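PDB 3D1N: POU domain, class 6, transcription factor 1 from Homo sapiens, which binds DNA through its POU domain, a POU-specific domain linked to a homeodomain, probably preferring a variant octamer motif, to regulate transcription. Local coordinates for residues K14-S19 / K66-A71. The protein carries 2 engineered substitutions. Numbering follows the deposited sequence.
Sequences KIRRLS and KWLNEA. With nucleotides of chain C.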
ATOM      1  N   LYS K  14      -9.812  -1.102 -15.235  1.00102.30           N
ATOM      2  CA  LYS K  14      -9.139  -1.246 -13.952  1.00 97.67           C
ATOM      3  C   LYS K  14      -9.813  -0.377 -12.902  1.00102.81           C
ATOM      4  O   LYS K  14     -10.252  -0.880 -11.864  1.00 89.99           O
ATOM      5  CB  LYS K  14      -7.654  -0.881 -14.060  1.00 94.92           C
ATOM      6  CG  LYS K  14      -7.073  -0.309 -12.768  1.00 94.77           C
ATOM      7  CD  LYS K  14      -5.547  -0.360 -12.728  1.00 94.82           C
ATOM      8  CE  LYS K  14      -5.043  -1.586 -11.967  1.00 91.90           C
ATOM      9  NZ  LYS K  14      -3.639  -1.421 -11.481  1.00 70.12           N
ATOM     10  N   ILE K  15      -9.912   0.920 -13.201  1.00104.02           N
ATOM     11  CA  ILE K  15     -10.448   1.909 -12.267  1.00 98.04           C
ATOM     12  C   ILE K  15     -11.934   1.704 -11.965  1.00102.86           C
ATOM     13  O   ILE K  15     -12.381   1.997 -10.859  1.00107.77           O
ATOM     14  CB  ILE K  15     -10.214   3.366 -12.748  1.00 96.22           C
ATOM     15  CG1 ILE K  15      -8.851   3.508 -13.434  1.00100.24           C
ATOM     16  CG2 ILE K  15     -10.327   4.341 -11.578  1.00 83.99           C
ATOM     17  CD1 ILE K  15      -8.491   4.945 -13.824  1.00 69.69           C
ATOM     18  N   ARG K  16     -12.702   1.215 -12.936  1.00 91.95           N
ATOM     19  CA  ARG K  16     -14.096   0.867 -12.674  1.00 93.77           C
ATOM     20  C   ARG K  16     -14.168  -0.291 -11.685  1.00 91.04           C
ATOM     21  O   ARG K  16     -15.098  -0.387 -10.887  1.00 92.60           O
ATOM     22  CB  ARG K  16     -14.811   0.457 -13.960  1.00106.01           C
ATOM     23  CG  ARG K  16     -15.094   1.574 -14.942  1.00101.99           C
ATOM     24  CD  ARG K  16     -15.825   0.999 -16.149  1.00115.96           C
ATOM     25  NE  ARG K  16     -15.962   1.950 -17.247  1.00128.19           N
ATOM     26  CZ  ARG K  16     -16.629   1.702 -18.371  1.00120.11           C
ATOM     27  NH1 ARG K  16     -17.228   0.530 -18.550  1.00111.68           N
ATOM     28  NH2 ARG K  16     -16.700   2.629 -19.314  1.00118.79           N
ATOM     29  N   ARG K  17     -13.175  -1.171 -11.762  1.00 89.61           N
ATOM     30  CA  ARG K  17     -13.112  -2.377 -10.943  1.00 92.15           C
ATOM     31  C   ARG K  17     -12.638  -2.008  -9.546  1.00 93.64           C
ATOM     32  O   ARG K  17     -13.107  -2.548  -8.535  1.00 83.12           O
ATOM     33  CB  ARG K  17     -12.140  -3.367 -11.586  1.00 88.86           C
ATOM     34  CG  ARG K  17     -12.324  -4.818 -11.165  1.00 91.67           C
ATOM     35  CD  ARG K  17     -11.154  -5.297 -10.341  1.00 81.66           C
ATOM     36  NE  ARG K  17      -9.904  -4.748 -10.847  1.00 83.75           N
ATOM     37  CZ  ARG K  17      -8.767  -4.754 -10.163  1.00 80.80           C
ATOM     38  NH1 ARG K  17      -8.735  -5.282  -8.947  1.00 71.02           N
ATOM     39  NH2 ARG K  17      -7.670  -4.228 -10.694  1.00 72.31           N
ATOM     40  N   LEU K  18     -11.687  -1.084  -9.517  1.00 93.17           N
ATOM     41  CA  LEU K  18     -11.193  -0.499  -8.285  1.00 89.90           C
ATOM     42  C   LEU K  18     -12.314   0.295  -7.624  1.00 99.09           C
ATOM     43  O   LEU K  18     -12.646   0.075  -6.457  1.00 96.91           O
ATOM     44  CB  LEU K  18     -10.000   0.412  -8.588  1.00 72.41           C
ATOM     45  CG  LEU K  18      -8.745  -0.327  -9.056  1.00 73.17           C
ATOM     46  CD1 LEU K  18      -7.556   0.609  -9.241  1.00 64.89           C
ATOM     47  CD2 LEU K  18      -8.405  -1.432  -8.071  1.00 64.63           C
ATOM     48  N   SER K  19     -12.910   1.206  -8.388  1.00 90.59           N
ATOM     49  CA  SER K  19     -14.008   2.025  -7.891  1.00 95.06           C
ATOM     50  C   SER K  19     -15.302   1.226  -7.795  1.00 95.67           C
ATOM     51  O   SER K  19     -16.393   1.747  -8.017  1.00 96.01           O
ATOM     52  CB  SER K  19     -14.190   3.263  -8.764  1.00 98.45           C
ATOM     53  OG  SER K  19     -13.004   4.044  -8.759  1.00 98.38           O
ATOM     54  N   LYS K  66     -19.416  -7.063 -21.256  1.00105.10           N
ATOM     55  CA  LYS K  66     -20.647  -7.816 -21.037  1.00112.16           C
ATOM     56  C   LYS K  66     -20.717  -8.366 -19.612  1.00114.65           C
ATOM     57  O   LYS K  66     -21.428  -9.337 -19.341  1.00115.61           O
ATOM     58  CB  LYS K  66     -20.771  -8.954 -22.054  1.00108.74           C
ATOM     59  N   TRP K  67     -19.972  -7.735 -18.710  1.00112.87           N
ATOM     60  CA  TRP K  67     -19.922  -8.141 -17.312  1.00113.07           C
ATOM     61  C   TRP K  67     -19.673  -6.920 -16.443  1.00111.22           C
ATOM     62  O   TRP K  67     -20.341  -6.721 -15.434  1.00110.91           O
ATOM     63  CB  TRP K  67     -18.803  -9.152 -17.093  1.00106.08           C
ATOM     64  CG  TRP K  67     -19.008 -10.021 -15.896  1.00110.20           C
ATOM     65  CD1 TRP K  67     -19.673 -11.213 -15.854  1.00122.53           C
ATOM     66  CD2 TRP K  67     -18.538  -9.778 -14.565  1.00110.82           C
ATOM     67  NE1 TRP K  67     -19.648 -11.728 -14.579  1.00114.38           N
ATOM     68  CE2 TRP K  67     -18.957 -10.867 -13.768  1.00113.47           C
ATOM     69  CE3 TRP K  67     -17.804  -8.750 -13.969  1.00106.77           C
ATOM     70  CZ2 TRP K  67     -18.665 -10.956 -12.407  1.00111.60           C
ATOM     71  CZ3 TRP K  67     -17.516  -8.840 -12.616  1.00106.51           C
ATOM     72  CH2 TRP K  67     -17.946  -9.935 -11.851  1.00109.74           C
ATOM     73  N   LEU K  68     -18.699  -6.111 -16.850  1.00109.33           N
ATOM     74  CA  LEU K  68     -18.384  -4.849 -16.188  1.00103.67           C
ATOM     75  C   LEU K  68     -19.598  -3.926 -16.158  1.00114.51           C
ATOM     76  O   LEU K  68     -20.058  -3.522 -15.089  1.00106.48           O
ATOM     77  CB  LEU K  68     -17.223  -4.166 -16.910  1.00104.08           C
ATOM     78  CG  LEU K  68     -17.063  -2.654 -16.755  1.00116.70           C
ATOM     79  CD1 LEU K  68     -16.664  -2.297 -15.335  1.00106.53           C
ATOM     80  CD2 LEU K  68     -16.039  -2.126 -17.756  1.00111.55           C
ATOM     81  N   ASN K  69     -20.110  -3.590 -17.338  1.00121.40           N
ATOM     82  CA  ASN K  69     -21.340  -2.816 -17.435  1.00119.14           C
ATOM     83  C   ASN K  69     -22.485  -3.581 -16.786  1.00118.71           C
ATOM     84  O   ASN K  69     -23.217  -3.042 -15.954  1.00115.85           O
ATOM     85  CB  ASN K  69     -21.670  -2.507 -18.896  1.00107.04           C
ATOM     86  CG  ASN K  69     -20.633  -1.612 -19.555  1.00118.90           C
ATOM     87  OD1 ASN K  69     -19.533  -1.421 -19.031  1.00117.66           O
ATOM     88  ND2 ASN K  69     -20.981  -1.061 -20.714  1.00111.75           N
ATOM     89  N   GLU K  70     -22.613  -4.852 -17.160  1.00111.64           N
ATOM     90  CA  GLU K  70     -23.658  -5.728 -16.637  1.00114.37           C
ATOM     91  C   GLU K  70     -23.731  -5.762 -15.108  1.00121.08           C
ATOM     92  O   GLU K  70     -24.787  -6.036 -14.546  1.00116.27           O
ATOM     93  CB  GLU K  70     -23.465  -7.149 -17.171  1.00112.01           C
ATOM     94  N   ALA K  71     -22.613  -5.488 -14.442  1.00124.47           N
ATOM     95  CA  ALA K  71     -22.555  -5.550 -12.983  1.00118.16           C
ATOM     96  C   ALA K  71     -22.483  -4.175 -12.345  1.00115.65           C
ATOM     97  O   ALA K  71     -22.776  -4.026 -11.161  1.00123.02           O
ATOM     98  CB  ALA K  71     -21.380  -6.394 -12.526  1.00114.06           C
TER
ATOM     99  P    DA C  10      -6.197  -6.096  -6.777  1.00 72.35           P
ATOM    100  OP1  DA C  10      -6.720  -4.748  -7.095  1.00 58.04           O
ATOM    101  OP2  DA C  10      -7.000  -7.330  -7.002  1.00 49.31           O
ATOM    102  O5'  DA C  10      -4.784  -6.156  -7.509  1.00 51.11           O
ATOM    103  C5'  DA C  10      -3.772  -5.222  -7.165  1.00 42.44           C
ATOM    104  C4'  DA C  10      -2.445  -5.635  -7.801  1.00 65.77           C
ATOM    105  O4'  DA C  10      -1.874  -6.806  -7.159  1.00 56.90           O
ATOM    106  C3'  DA C  10      -2.526  -5.984  -9.289  1.00 62.82           C
ATOM    107  O3'  DA C  10      -1.567  -5.174  -9.966  1.00 69.68           O
ATOM    108  C2'  DA C  10      -2.254  -7.495  -9.373  1.00 52.22           C
ATOM    109  C1'  DA C  10      -1.384  -7.717  -8.138  1.00 42.16           C
ATOM    110  N9   DA C  10      -1.371  -9.043  -7.500  1.00 34.81           N
ATOM    111  C8   DA C  10      -2.442  -9.792  -7.067  1.00 41.26           C
ATOM    112  N7   DA C  10      -2.105 -10.939  -6.488  1.00 33.33           N
ATOM    113  C5   DA C  10      -0.707 -10.941  -6.535  1.00 36.80           C
ATOM    114  C6   DA C  10       0.271 -11.873  -6.087  1.00 35.71           C
ATOM    115  N6   DA C  10      -0.044 -13.032  -5.470  1.00 26.08           N
ATOM    116  N1   DA C  10       1.582 -11.573  -6.310  1.00 30.71           N
ATOM    117  C2   DA C  10       1.880 -10.418  -6.919  1.00 34.49           C
ATOM    118  N3   DA C  10       1.057  -9.454  -7.368  1.00 27.52           N
ATOM    119  C4   DA C  10      -0.240  -9.780  -7.151  1.00 37.93           C
TER
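Arg16 lies across Leu68, the two side chains meeting at about a right angle, and this aliphatic packing makes up most of a small contact. The methyl CD1 of Leu68 sits against the start of the arginine chain, 3.6 Å from Arg16 CB, while both methyls, CD1 and CD2, come to 3.5 Å from Arg16 CD. The arginine reaches this far because its chain runs extended from CG to NE, which carries the guanidinium over the leucine toward the next residue, Asn69.

The polar part is slighter. Arg16 NH1 stands 3.1 Å from Asn69 OD1, which lies at the edge of the guanidinium, near its plane, with the amide plane turned 37° from it. Arg16 NE also has a long, weak ion pair with Glu72. Cutting this side chain back to an alanine would probably leave the Leu68 methyls less covered on this side and Asn69 OD1 without its cationic neighbour.

The next residue, Arg17, serves the DNA instead. Its chain starts with CG turned opposite the backbone N (chi1 -159°) and bends at chi2 and chi3, and NH1 donates a 2.8 Å hydrogen bond to OP1 of DA10 in chain C, at 155°. A salt bridge to Glu48 and a hydrogen bond from NH1 to the carbonyl of Leu22 probably hold the guanidinium in place beside that phosphate.

Within the all-helical POU-specific domain, the contact joins the C-terminal end of helix 4-18 to the late turns of helix 54-73. Leu68 also packs on Phe9 and Phe13 of helix 4-18, and Arg17 rests on helix 24-31.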